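Local coordinates for protein D-alanyl-lipoteichoic acid synthetase (Streptococcus pneumoniae, PDB 3BMA) that probably takes part in the D-alanylation of lipoteichoic acid during cell wall biogenesis, as a membrane-associated member of the DltD family, at residues G80-Q92 with E274-S286. The protein carries 1 engineered substitution. Numbering follows the deposited sequence.
Sequences GAASLNQYFGMQQ and EYNDLQLVLTQFS
Ser83 and Glu274 begin a nearly parallel helix pairing in an α/β fold of the SGNH-hydrolase clan: helix 274-286 (axes 8.2 Å apart, 24°) leads into strand 291-296, and helix 83-90, by way of helix 94-97, into the adjacent strand 101-105. The pair illustrates how a helix interface can hold polar groups near both ends, with apolar contacts between. Glu274 OE2 accepts two bonds, from Ser83 OG (2.9 Å), nearly along the C-O bond, and from Ser83 N (3.2 Å) on the syn lone pair. Ser83 fits as a knob among Glu274, Asp277, Leu278 and Val281; Ser83 OG also hydrogen-bonds with Tyr104 OH.

Tyr87 carries the middle. With CG anti to the backbone N (chi1 -179°), its ring extends across Leu280. Tyr87 CB lies 4.3 Å from Val281 CG2; Tyr87 CG is 3.8 Å from Leu280 CB, which makes a CH-pi contact over one face, while Gln91 NE2, hydrogen-bonded to Tyr87 O, lies over the opposite face toward the rim. Tyr87 CD1 and CE1 both approach Leu280 O, CE1 at 3.4 Å. At the tip, Tyr87 OH meets a water in the ring plane at 2.7 Å, and that water donates to Gln284 OE1, bridging the helices. On another flank, past Val281, Met90 crosses Phe285 in an oblique Met-aromatic contact, Met90 SD lying 3.9 Å from Phe285 CE1.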
loop_
_atom_site.group_PDB
_atom_site.type_symbol
_atom_site.label_atom_id
_atom_site.label_comp_id
_atom_site.label_asym_id
_atom_site.label_seq_id
_atom_site.Cartn_x
_atom_site.Cartn_y
_atom_site.Cartn_z
ATOM N N GLY C 80 16.767 0.788 -36.348
ATOM C CA GLY C 80 16.898 1.954 -35.481
ATOM C C GLY C 80 17.177 1.649 -34.022
ATOM O O GLY C 80 17.372 2.567 -33.224
ATOM N N ALA C 81 17.192 0.366 -33.664
ATOM C CA ALA C 81 17.518 -0.039 -32.298
ATOM C C ALA C 81 19.028 -0.003 -32.089
ATOM O O ALA C 81 19.785 -0.619 -32.846
ATOM C CB ALA C 81 16.961 -1.428 -31.990
ATOM N N ALA C 82 19.451 0.743 -31.076
ATOM C CA ALA C 82 20.856 0.851 -30.705
ATOM C C ALA C 82 21.007 0.490 -29.229
ATOM O O ALA C 82 20.168 -0.221 -28.686
ATOM C CB ALA C 82 21.368 2.250 -30.982
ATOM N N SER C 83 22.055 0.998 -28.582
ATOM C CA SER C 83 22.439 0.548 -27.240
ATOM C C SER C 83 21.456 0.880 -26.118
ATOM O O SER C 83 21.310 0.087 -25.187
ATOM C CB SER C 83 23.848 1.037 -26.879
ATOM O OG SER C 83 24.811 0.529 -27.791
ATOM N N LEU C 84 20.790 2.033 -26.204
ATOM C CA LEU C 84 19.780 2.411 -25.206
ATOM C C LEU C 84 18.596 1.440 -25.238
ATOM O O LEU C 84 18.185 0.941 -24.196
ATOM C CB LEU C 84 19.317 3.862 -25.383
ATOM C CG LEU C 84 18.610 4.502 -24.175
ATOM C CD1 LEU C 84 19.536 4.683 -22.980
ATOM C CD2 LEU C 84 17.986 5.827 -24.533
ATOM N N ASN C 85 18.083 1.151 -26.434
ATOM C CA ASN C 85 17.057 0.121 -26.611
ATOM C C ASN C 85 17.477 -1.244 -26.075
ATOM O O ASN C 85 16.717 -1.887 -25.344
ATOM C CB ASN C 85 16.651 -0.013 -28.082
ATOM C CG ASN C 85 15.432 0.817 -28.435
ATOM O OD1 ASN C 85 14.442 0.846 -27.700
ATOM N ND2 ASN C 85 15.494 1.490 -29.574
ATOM N N GLN C 86 18.690 -1.669 -26.426
ATOM C CA GLN C 86 19.203 -2.976 -26.017
ATOM C C GLN C 86 19.318 -3.072 -24.504
ATOM O O GLN C 86 18.889 -4.061 -23.916
ATOM C CB GLN C 86 20.551 -3.302 -26.686
ATOM C CG GLN C 86 20.521 -3.453 -28.222
ATOM C CD GLN C 86 19.708 -4.639 -28.732
ATOM O OE1 GLN C 86 19.227 -5.470 -27.964
ATOM N NE2 GLN C 86 19.554 -4.715 -30.048
ATOM N N TYR C 87 19.869 -2.028 -23.884
ATOM C CA TYR C 87 19.979 -1.946 -22.430
ATOM C C TYR C 87 18.649 -2.181 -21.728
ATOM O O TYR C 87 18.575 -2.972 -20.785
ATOM C CB TYR C 87 20.561 -0.600 -21.992
ATOM C CG TYR C 87 20.723 -0.485 -20.494
ATOM C CD1 TYR C 87 21.714 -1.205 -19.829
ATOM C CD2 TYR C 87 19.881 0.330 -19.738
ATOM C CE1 TYR C 87 21.874 -1.110 -18.459
ATOM C CE2 TYR C 87 20.026 0.423 -18.357
ATOM C CZ TYR C 87 21.027 -0.299 -17.728
ATOM O OH TYR C 87 21.192 -0.214 -16.365
ATOM N N PHE C 88 17.604 -1.505 -22.198
ATOM C CA PHE C 88 16.280 -1.620 -21.592
ATOM C C PHE C 88 15.642 -2.983 -21.841
ATOM O O PHE C 88 14.971 -3.526 -20.964
ATOM C CB PHE C 88 15.370 -0.474 -22.046
ATOM C CG PHE C 88 15.727 0.850 -21.429
ATOM C CD1 PHE C 88 15.763 0.999 -20.048
ATOM C CD2 PHE C 88 16.024 1.948 -22.225
ATOM C CE1 PHE C 88 16.107 2.211 -19.474
ATOM C CE2 PHE C 88 16.359 3.166 -21.656
ATOM C CZ PHE C 88 16.400 3.295 -20.280
ATOM N N GLY C 89 15.872 -3.537 -23.028
ATOM C CA GLY C 89 15.433 -4.896 -23.352
ATOM C C GLY C 89 16.075 -5.957 -22.472
ATOM O O GLY C 89 15.433 -6.958 -22.149
ATOM N N MET C 90 17.337 -5.734 -22.090
ATOM C CA MET C 90 18.097 -6.651 -21.222
ATOM C C MET C 90 17.490 -6.760 -19.826
ATOM O O MET C 90 17.511 -7.834 -19.235
ATOM C CB MET C 90 19.568 -6.224 -21.101
ATOM C CG MET C 90 20.442 -6.497 -22.327
ATOM S SD MET C 90 22.141 -5.873 -22.166
ATOM C CE MET C 90 22.505 -5.567 -23.884
ATOM N N GLN C 91 16.938 -5.650 -19.323
ATOM C CA GLN C 91 16.312 -5.567 -17.990
ATOM C C GLN C 91 15.170 -6.568 -17.771
ATOM O O GLN C 91 14.830 -6.884 -16.633
ATOM C CB GLN C 91 15.797 -4.145 -17.716
ATOM C CG GLN C 91 16.813 -3.017 -17.925
ATOM C CD GLN C 91 18.075 -3.183 -17.101
ATOM O OE1 GLN C 91 18.022 -3.425 -15.895
ATOM N NE2 GLN C 91 19.222 -3.057 -17.755
ATOM N N GLN C 92 14.594 -7.054 -18.869
ATOM C CA GLN C 92 13.542 -8.070 -18.850
ATOM C C GLN C 92 14.079 -9.501 -18.749
ATOM O O GLN C 92 13.316 -10.433 -18.483
ATOM C CB GLN C 92 12.705 -7.975 -20.124
ATOM C CG GLN C 92 11.917 -6.698 -20.305
ATOM C CD GLN C 92 11.263 -6.655 -21.662
ATOM O OE1 GLN C 92 11.920 -6.392 -22.665
ATOM N NE2 GLN C 92 9.965 -6.921 -21.707
ATOM N N GLU C 274 25.887 8.021 -28.404
ATOM C CA GLU C 274 25.923 6.558 -28.510
ATOM C C GLU C 274 27.139 5.918 -27.813
ATOM O O GLU C 274 27.102 4.739 -27.449
ATOM C CB GLU C 274 25.845 6.147 -29.989
ATOM C CG GLU C 274 25.788 4.640 -30.292
ATOM C CD GLU C 274 24.506 3.965 -29.850
ATOM O OE1 GLU C 274 23.448 4.626 -29.802
ATOM O OE2 GLU C 274 24.556 2.754 -29.563
ATOM N N TYR C 275 28.206 6.695 -27.624
ATOM C CA TYR C 275 29.353 6.251 -26.831
ATOM C C TYR C 275 28.988 6.095 -25.354
ATOM O O TYR C 275 29.466 5.174 -24.688
ATOM C CB TYR C 275 30.537 7.213 -26.980
ATOM C CG TYR C 275 31.208 7.171 -28.333
ATOM C CD1 TYR C 275 30.987 8.175 -29.271
ATOM C CD2 TYR C 275 32.074 6.131 -28.674
ATOM C CE1 TYR C 275 31.600 8.142 -30.519
ATOM C CE2 TYR C 275 32.691 6.088 -29.915
ATOM C CZ TYR C 275 32.449 7.095 -30.832
ATOM O OH TYR C 275 33.058 7.058 -32.061
ATOM N N ASN C 276 28.140 6.993 -24.848
ATOM C CA ASN C 276 27.667 6.891 -23.471
ATOM C C ASN C 276 26.574 5.831 -23.327
ATOM O O ASN C 276 26.457 5.212 -22.273
ATOM C CB ASN C 276 27.155 8.231 -22.939
ATOM C CG ASN C 276 28.140 9.372 -23.108
ATOM O OD1 ASN C 276 27.731 10.500 -23.378
ATOM N ND2 ASN C 276 29.427 9.101 -22.927
ATOM N N ASP C 277 25.782 5.628 -24.384
ATOM C CA ASP C 277 24.734 4.602 -24.391
ATOM C C ASP C 277 25.352 3.214 -24.402
ATOM O O ASP C 277 24.813 2.292 -23.794
ATOM C CB ASP C 277 23.795 4.747 -25.600
ATOM C CG ASP C 277 22.885 5.971 -25.519
ATOM O OD1 ASP C 277 22.866 6.665 -24.479
ATOM O OD2 ASP C 277 22.181 6.243 -26.521
ATOM N N LEU C 278 26.477 3.073 -25.109
ATOM C CA LEU C 278 27.234 1.811 -25.171
ATOM C C LEU C 278 27.758 1.411 -23.795
ATOM O O LEU C 278 27.763 0.233 -23.451
ATOM C CB LEU C 278 28.387 1.909 -26.181
ATOM C CG LEU C 278 29.397 0.757 -26.312
ATOM C CD1 LEU C 278 28.756 -0.497 -26.909
ATOM C CD2 LEU C 278 30.596 1.197 -27.136
ATOM N N GLN C 279 28.157 2.404 -23.006
ATOM C CA GLN C 279 28.619 2.186 -21.640
ATOM C C GLN C 279 27.554 1.589 -20.703
ATOM O O GLN C 279 27.896 0.945 -19.715
ATOM C CB GLN C 279 29.200 3.489 -21.072
ATOM C CG GLN C 279 30.042 3.334 -19.803
ATOM C CD GLN C 279 31.172 2.322 -19.932
ATOM O OE1 GLN C 279 31.742 2.127 -21.009
ATOM N NE2 GLN C 279 31.504 1.676 -18.821
ATOM N N LEU C 280 26.276 1.794 -21.015
ATOM C CA LEU C 280 25.186 1.158 -20.270
ATOM C C LEU C 280 25.183 -0.345 -20.485
ATOM O O LEU C 280 25.092 -1.114 -19.530
ATOM C CB LEU C 280 23.833 1.737 -20.682
ATOM C CG LEU C 280 23.525 3.156 -20.209
ATOM C CD1 LEU C 280 22.279 3.657 -20.879
ATOM C CD2 LEU C 280 23.359 3.182 -18.705
ATOM N N VAL C 281 25.275 -0.742 -21.750
ATOM C CA VAL C 281 25.337 -2.141 -22.149
ATOM C C VAL C 281 26.542 -2.857 -21.514
ATOM O O VAL C 281 26.377 -3.905 -20.887
ATOM C CB VAL C 281 25.352 -2.253 -23.697
ATOM C CG1 VAL C 281 25.834 -3.616 -24.169
ATOM C CG2 VAL C 281 23.972 -1.947 -24.262
ATOM N N LEU C 282 27.732 -2.264 -21.648
ATOM C CA LEU C 282 28.979 -2.847 -21.137
ATOM C C LEU C 282 28.953 -3.047 -19.629
ATOM O O LEU C 282 29.454 -4.060 -19.133
ATOM C CB LEU C 282 30.193 -1.994 -21.534
ATOM C CG LEU C 282 30.426 -1.758 -23.033
ATOM C CD1 LEU C 282 31.639 -0.880 -23.271
ATOM C CD2 LEU C 282 30.550 -3.067 -23.802
ATOM N N THR C 283 28.358 -2.084 -18.918
ATOM C CA THR C 283 28.143 -2.174 -17.470
ATOM C C THR C 283 27.238 -3.348 -17.116
ATOM O O THR C 283 27.521 -4.089 -16.170
ATOM C CB THR C 283 27.540 -0.868 -16.902
ATOM O OG1 THR C 283 28.349 0.242 -17.304
ATOM C CG2 THR C 283 27.478 -0.905 -15.385
ATOM N N GLN C 284 26.167 -3.526 -17.889
ATOM C CA GLN C 284 25.257 -4.652 -17.695
ATOM C C GLN C 284 25.954 -5.985 -17.969
ATOM O O GLN C 284 25.735 -6.962 -17.251
ATOM C CB GLN C 284 23.999 -4.509 -18.558
ATOM C CG GLN C 284 22.842 -5.388 -18.089
ATOM C CD GLN C 284 22.541 -5.205 -16.608
ATOM O OE1 GLN C 284 22.174 -4.114 -16.166
ATOM N NE2 GLN C 284 22.698 -6.272 -15.837
ATOM N N PHE C 285 26.807 -6.001 -18.993
ATOM C CA PHE C 285 27.624 -7.170 -19.324
ATOM C C PHE C 285 28.591 -7.543 -18.196
ATOM O O PHE C 285 28.841 -8.722 -17.950
ATOM C CB PHE C 285 28.404 -6.937 -20.625
ATOM C CG PHE C 285 27.572 -7.063 -21.881
ATOM C CD1 PHE C 285 26.236 -7.477 -21.834
ATOM C CD2 PHE C 285 28.143 -6.805 -23.125
ATOM C CE1 PHE C 285 25.488 -7.613 -23.001
ATOM C CE2 PHE C 285 27.401 -6.940 -24.299
ATOM C CZ PHE C 285 26.071 -7.337 -24.236
ATOM N N SER C 286 29.118 -6.531 -17.513
ATOM C CA SER C 286 30.021 -6.732 -16.387
ATOM C C SER C 286 29.296 -7.244 -15.145
ATOM O O SER C 286 29.785 -8.150 -14.468
ATOM C CB SER C 286 30.773 -5.433 -16.075
ATOM O OG SER C 286 31.614 -5.572 -14.941
HETATM O O HOH W 1 21.261 4.386 -28.263
HETATM O O HOH W 2 23.116 -1.697 -15.188
#